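Local coordinates for conserved hypothetical exported protein (Bacteroides fragilis, PDB 4JJA) that is of unproven function but probably acts as a peptidoglycan exo-beta-N-acetylmuramidase, at residues 333-337 with 347-351; 305-311 with 338-344. All coordinates share one frame; numbering follows the deposited sequence. Where two conformers were deposited one is given.

From the N terminus, helix 305-314 comes first, then helix 325-329, helix 333-339 and helix 344-350. Interaction 2 closes the longer loop: it brings 338-344, the end of helix 333-339 and the turn after it, back onto helix 305-314, with 26 residues between. Interaction 1 closes a short loop of nine residues and folds helix 344-350 back onto helix 333-339. The segments alternate along the chain, so the two contacts cross, and both use helix 333-339. Ile347 joins them, because its CD1 also packs on Ile338 and Ile308. Together they tie three helices at the periphery of the C-terminal NamZ family region.

Interaction 1: residues 333-337 with 347-351; sequences YVRKM and IKARW
The CG of Tyr333 sits between its backbone N and carbonyl carbon (chi1 63°), which lays the ring beside helix 344-350. Arg350 has CG opposite the backbone N (chi1 -169°); this and the extended chain from CG to NE carry the side chain across one face of that ring. Its CD lies over the ring centre, 3.6 Å from the Tyr333 centroid, in a CH-pi contact. Further out, the guanidinium lies flat on the tyrosine with the planes 6° apart. This is an off-centre cation-pi stack, with Arg350 CZ 4.1 Å from the Tyr333 centroid. The selenium of Met337, a selenomethionine, meets the guanidinium at its edge, SE to Arg350 NH1 3.6 Å. At the far end of the ring, Tyr333 OH reaches Trp351 CB at 3.3 Å and lies at the edge of the indole. The remaining contacts are apolar. Met337 CB packs on Ile347 CG1 at 3.7 Å, and Val334 CG2 on Ile347 CG2 at 4.0 Å. Trp351 NE1 is hydrogen-bonded to Asp151, which links this corner to a distant part of the chain. The arrangement is a helical hairpin of two consecutive short helices, with the arginine-tyrosine stack alongside the apolar side chains.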
loop_
_atom_site.group_PDB
_atom_site.type_symbol
_atom_site.label_atom_id
_atom_site.label_comp_id
_atom_site.label_asym_id
_atom_site.label_seq_id
_atom_site.Cartn_x
_atom_site.Cartn_y
_atom_site.Cartn_z
ATOM N N TYR A 333 19.046 10.904 -6.443
ATOM C CA TYR A 333 19.184 12.360 -6.643
ATOM C C TYR A 333 18.388 13.162 -5.648
ATOM O O TYR A 333 18.652 14.345 -5.493
ATOM C CB TYR A 333 18.875 12.796 -8.052
ATOM C CG TYR A 333 17.467 12.564 -8.564
ATOM C CD1 TYR A 333 16.381 13.313 -8.078
ATOM C CD2 TYR A 333 17.207 11.649 -9.579
ATOM C CE1 TYR A 333 15.104 13.144 -8.586
ATOM C CE2 TYR A 333 15.934 11.487 -10.083
ATOM C CZ TYR A 333 14.874 12.228 -9.590
ATOM O OH TYR A 333 13.610 12.058 -10.100
ATOM N N VAL A 334 17.387 12.587 -4.968
ATOM C CA VAL A 334 16.597 13.361 -4.035
ATOM C C VAL A 334 17.437 13.837 -2.849
ATOM O O VAL A 334 17.465 15.047 -2.533
ATOM C CB VAL A 334 15.327 12.624 -3.597
ATOM C CG1 VAL A 334 14.568 13.379 -2.483
ATOM C CG2 VAL A 334 14.410 12.345 -4.794
ATOM N N ARG A 335 18.196 12.931 -2.222
ATOM C CA ARG A 335 19.090 13.347 -1.167
ATOM C C ARG A 335 20.078 14.400 -1.662
ATOM O O ARG A 335 20.324 15.424 -0.986
ATOM C CB ARG A 335 19.868 12.130 -0.712
ATOM C CG ARG A 335 20.951 12.383 0.304
ATOM C CD ARG A 335 21.906 11.227 0.430
ATOM N NE ARG A 335 21.269 10.014 0.951
ATOM C CZ ARG A 335 21.482 9.464 2.152
ATOM N NH1 ARG A 335 22.282 10.020 3.046
ATOM N NH2 ARG A 335 20.877 8.317 2.439
ATOM N N LYS A 336 20.690 14.126 -2.805
ATOM C CA LYS A 336 21.746 15.013 -3.301
ATOM C C LYS A 336 21.212 16.424 -3.584
ATOM O O LYS A 336 21.846 17.433 -3.254
ATOM C CB LYS A 336 22.362 14.449 -4.570
ATOM C CG LYS A 336 23.171 13.174 -4.358
ATOM C CD LYS A 336 23.712 12.645 -5.727
ATOM C CE LYS A 336 24.346 11.272 -5.694
ATOM N NZ LYS A 336 24.784 10.879 -7.088
HETATM N N MSE A 337 20.046 16.499 -4.196
HETATM C CA MSE A 337 19.444 17.801 -4.522
HETATM C C MSE A 337 18.971 18.553 -3.296
HETATM O O MSE A 337 19.146 19.764 -3.209
HETATM C CB MSE A 337 18.324 17.616 -5.518
HETATM C CG MSE A 337 18.783 17.195 -6.901
HETATM SE SE MSE A 337 17.370 16.954 -8.165
HETATM C CE MSE A 337 16.983 18.821 -8.598
ATOM N N ILE A 347 13.085 19.460 -7.628
ATOM C CA ILE A 347 13.317 18.037 -7.446
ATOM C C ILE A 347 12.138 17.250 -8.034
ATOM O O ILE A 347 12.347 16.284 -8.796
ATOM C CB ILE A 347 13.544 17.690 -5.941
ATOM C CG1 ILE A 347 14.766 18.444 -5.435
ATOM C CG2 ILE A 347 13.718 16.173 -5.780
ATOM C CD1 ILE A 347 14.950 18.358 -3.919
ATOM N N LYS A 348 10.920 17.659 -7.705
ATOM C CA LYS A 348 9.741 16.962 -8.198
ATOM C C LYS A 348 9.683 16.994 -9.740
ATOM O O LYS A 348 9.358 16.019 -10.382
ATOM C CB LYS A 348 8.497 17.528 -7.554
ATOM C CG LYS A 348 7.232 16.989 -8.170
ATOM C CD LYS A 348 6.066 17.170 -7.237
ATOM C CE LYS A 348 4.817 16.535 -7.823
ATOM N NZ LYS A 348 3.764 16.390 -6.832
ATOM N N ALA A 349 10.052 18.119 -10.357
ATOM C CA ALA A 349 10.051 18.215 -11.786
ATOM C C ALA A 349 10.977 17.185 -12.431
ATOM O O ALA A 349 10.749 16.778 -13.549
ATOM C CB ALA A 349 10.443 19.675 -12.224
ATOM N N ARG A 350 12.038 16.769 -11.731
ATOM C CA ARG A 350 13.003 15.843 -12.288
ATOM C C ARG A 350 12.376 14.463 -12.598
ATOM O O ARG A 350 12.855 13.772 -13.480
ATOM C CB ARG A 350 14.234 15.728 -11.396
ATOM C CG ARG A 350 15.358 14.986 -12.081
ATOM C CD ARG A 350 16.648 15.116 -11.361
ATOM N NE ARG A 350 17.683 14.256 -11.924
ATOM C CZ ARG A 350 18.938 14.250 -11.462
ATOM N NH1 ARG A 350 19.309 15.112 -10.533
ATOM N NH2 ARG A 350 19.819 13.378 -11.926
ATOM N N TRP A 351 11.332 14.087 -11.865
ATOM C CA TRP A 351 10.671 12.817 -12.086
ATOM C C TRP A 351 9.455 12.900 -12.996
ATOM O O TRP A 351 8.782 11.903 -13.210
ATOM C CB TRP A 351 10.391 12.068 -10.801
ATOM C CG TRP A 351 9.393 12.653 -9.869
ATOM C CD1 TRP A 351 8.037 12.846 -10.063
ATOM C CD2 TRP A 351 9.641 13.067 -8.506
ATOM N NE1 TRP A 351 7.461 13.333 -8.918
ATOM C CE2 TRP A 351 8.408 13.437 -7.940
ATOM C CE3 TRP A 351 10.786 13.093 -7.710
ATOM C CZ2 TRP A 351 8.286 13.852 -6.615
ATOM C CZ3 TRP A 351 10.658 13.497 -6.375
ATOM C CH2 TRP A 351 9.427 13.871 -5.858
#

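Interaction 2: residues 305-311 with 338-344; sequences DYLIDAY and IEGGKSA
Ile338, Ile308 and Tyr311 bury the most surface here, and Ile338 touches the other two. Its CG2 lies over one face of the Tyr311 ring, 4.0 Å from the centroid, in a CH-pi contact. On its other branch, Ile338 CG1 meets Ile308 CG1 at 3.9 Å. Ile308 holds CG1 beside its backbone N (chi1 -68°), and the extended chain carries CD1 to the start of helix 344-350. There Ile308 CD1 lies 3.5 Å from Ala344 N and also touches the Ala344 methyl group. Asp305 OD1 also lies 3.3 Å from Ala344 CB. The Tyr311 side chain crosses that of Glu339 at about a right angle, with OH 3.4 Å from Glu339 CG. A water in the plane of the ring, at its edge, joins the two helices: it is 2.6 Å from Tyr311 OH and donates to Glu339 O at 2.8 Å. The ring of Phe321, outside the two segments, also meets that of Tyr311. Gly341, which follows helix 333-339, has a positive phi (86°). Helix 305-314 thus packs on the C-terminal end of helix 333-339, which closes with a Schellman motif, and on the N-terminal start of helix 344-350, capped by Ser343.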
loop_
_atom_site.group_PDB
_atom_site.type_symbol
_atom_site.label_atom_id
_atom_site.label_comp_id
_atom_site.label_asym_id
_atom_site.label_seq_id
_atom_site.Cartn_x
_atom_site.Cartn_y
_atom_site.Cartn_z
ATOM N N ASP A 305 8.082 19.571 0.439
ATOM C CA ASP A 305 8.242 20.717 1.332
ATOM C C ASP A 305 8.579 20.300 2.748
ATOM O O ASP A 305 9.345 20.987 3.446
ATOM C CB ASP A 305 6.966 21.603 1.377
ATOM C CG ASP A 305 6.752 22.497 0.169
ATOM O OD1 ASP A 305 7.649 22.659 -0.643
ATOM O OD2 ASP A 305 5.634 23.079 0.076
ATOM N N TYR A 306 7.911 19.237 3.228
ATOM C CA TYR A 306 8.034 18.885 4.613
ATOM C C TYR A 306 9.432 18.337 4.905
ATOM O O TYR A 306 10.089 18.717 5.889
ATOM C CB TYR A 306 6.947 17.853 4.984
ATOM C CG TYR A 306 5.563 18.239 4.496
ATOM C CD1 TYR A 306 5.033 19.478 4.783
ATOM C CD2 TYR A 306 4.782 17.357 3.778
ATOM C CE1 TYR A 306 3.755 19.853 4.312
ATOM C CE2 TYR A 306 3.501 17.717 3.318
ATOM C CZ TYR A 306 3.005 18.978 3.584
ATOM O OH TYR A 306 1.721 19.291 3.166
ATOM N N LEU A 307 9.888 17.421 4.066
ATOM C CA LEU A 307 11.187 16.858 4.195
ATOM C C LEU A 307 12.307 17.937 4.148
ATOM O O LEU A 307 13.239 17.932 4.942
ATOM C CB LEU A 307 11.289 15.823 3.075
ATOM C CG LEU A 307 12.530 14.971 3.061
ATOM C CD1 LEU A 307 12.574 13.997 4.226
ATOM C CD2 LEU A 307 12.617 14.203 1.780
ATOM N N ILE A 308 12.149 18.850 3.200
ATOM C CA ILE A 308 13.136 19.909 3.018
ATOM C C ILE A 308 13.145 20.839 4.217
ATOM O O ILE A 308 14.204 21.267 4.706
ATOM C CB ILE A 308 12.880 20.612 1.669
ATOM C CG1 ILE A 308 13.194 19.659 0.516
ATOM C CG2 ILE A 308 13.630 21.980 1.572
ATOM C CD1 ILE A 308 12.807 20.172 -0.866
ATOM N N ASP A 309 11.960 21.156 4.724
ATOM C CA ASP A 309 11.855 21.972 5.918
ATOM C C ASP A 309 12.605 21.368 7.096
ATOM O O ASP A 309 13.395 22.049 7.759
ATOM C CB ASP A 309 10.367 22.152 6.250
ATOM C CG ASP A 309 10.111 22.969 7.494
ATOM O OD1 ASP A 309 10.642 24.079 7.533
ATOM O OD2 ASP A 309 9.330 22.552 8.324
ATOM N N ALA A 310 12.314 20.106 7.379
ATOM C CA ALA A 310 12.971 19.462 8.483
ATOM C C ALA A 310 14.477 19.346 8.308
ATOM O O ALA A 310 15.235 19.557 9.241
ATOM C CB ALA A 310 12.360 18.082 8.726
ATOM N N TYR A 311 14.924 19.035 7.082
ATOM C CA TYR A 311 16.341 18.910 6.799
ATOM C C TYR A 311 17.066 20.202 7.128
ATOM O O TYR A 311 18.077 20.186 7.854
ATOM C CB TYR A 311 16.558 18.558 5.320
ATOM C CG TYR A 311 18.026 18.661 4.912
ATOM C CD1 TYR A 311 18.893 17.671 5.247
ATOM C CD2 TYR A 311 18.522 19.764 4.295
ATOM C CE1 TYR A 311 20.242 17.750 4.964
ATOM C CE2 TYR A 311 19.851 19.852 3.983
ATOM C CZ TYR A 311 20.719 18.850 4.317
ATOM O OH TYR A 311 22.076 18.937 4.048
ATOM N N ILE A 338 18.432 17.836 -2.303
ATOM C CA ILE A 338 18.067 18.517 -1.058
ATOM C C ILE A 338 19.317 19.125 -0.427
ATOM O O ILE A 338 19.336 20.287 -0.012
ATOM C CB ILE A 338 17.341 17.615 -0.078
ATOM C CG1 ILE A 338 15.967 17.214 -0.661
ATOM C CG2 ILE A 338 17.191 18.308 1.287
ATOM C CD1 ILE A 338 15.153 16.221 0.131
ATOM N N GLU A 339 20.366 18.322 -0.327
ATOM C CA GLU A 339 21.591 18.774 0.311
ATOM C C GLU A 339 22.245 19.890 -0.487
ATOM O O GLU A 339 22.961 20.708 0.067
ATOM C CB GLU A 339 22.546 17.590 0.440
ATOM C CG GLU A 339 22.065 16.629 1.505
ATOM C CD GLU A 339 22.880 15.378 1.681
ATOM O OE1 GLU A 339 23.833 15.115 0.913
ATOM O OE2 GLU A 339 22.520 14.582 2.592
ATOM N N GLY A 340 22.015 19.893 -1.785
ATOM C CA GLY A 340 22.510 20.934 -2.673
ATOM C C GLY A 340 21.717 22.217 -2.654
ATOM O O GLY A 340 22.058 23.151 -3.396
ATOM N N GLY A 341 20.643 22.282 -1.862
ATOM C CA GLY A 341 19.855 23.492 -1.754
ATOM C C GLY A 341 18.783 23.671 -2.768
ATOM O O GLY A 341 18.239 24.766 -2.887
ATOM N N LYS A 342 18.458 22.616 -3.506
ATOM C CA LYS A 342 17.387 22.719 -4.514
ATOM C C LYS A 342 16.004 22.743 -3.882
ATOM O O LYS A 342 15.805 22.354 -2.746
ATOM C CB LYS A 342 17.493 21.571 -5.490
ATOM C CG LYS A 342 18.853 21.467 -6.219
ATOM C CD LYS A 342 19.249 22.695 -7.012
ATOM C CE LYS A 342 20.644 22.504 -7.606
ATOM N NZ LYS A 342 21.087 23.656 -8.403
ATOM N N SER A 343 15.052 23.291 -4.630
ATOM C CA SER A 343 13.687 23.435 -4.180
ATOM C C SER A 343 12.858 22.178 -4.367
ATOM O O SER A 343 13.170 21.331 -5.225
ATOM C CB SER A 343 13.005 24.591 -4.919
ATOM O OG SER A 343 12.722 24.232 -6.248
ATOM N N ALA A 344 11.769 22.096 -3.610
ATOM C CA ALA A 344 10.824 21.003 -3.755
ATOM C C ALA A 344 10.353 20.874 -5.193
ATOM O O ALA A 344 10.279 19.798 -5.757
ATOM C CB ALA A 344 9.620 21.200 -2.785
HETATM O O HOH W 1 22.831 21.137 2.849
#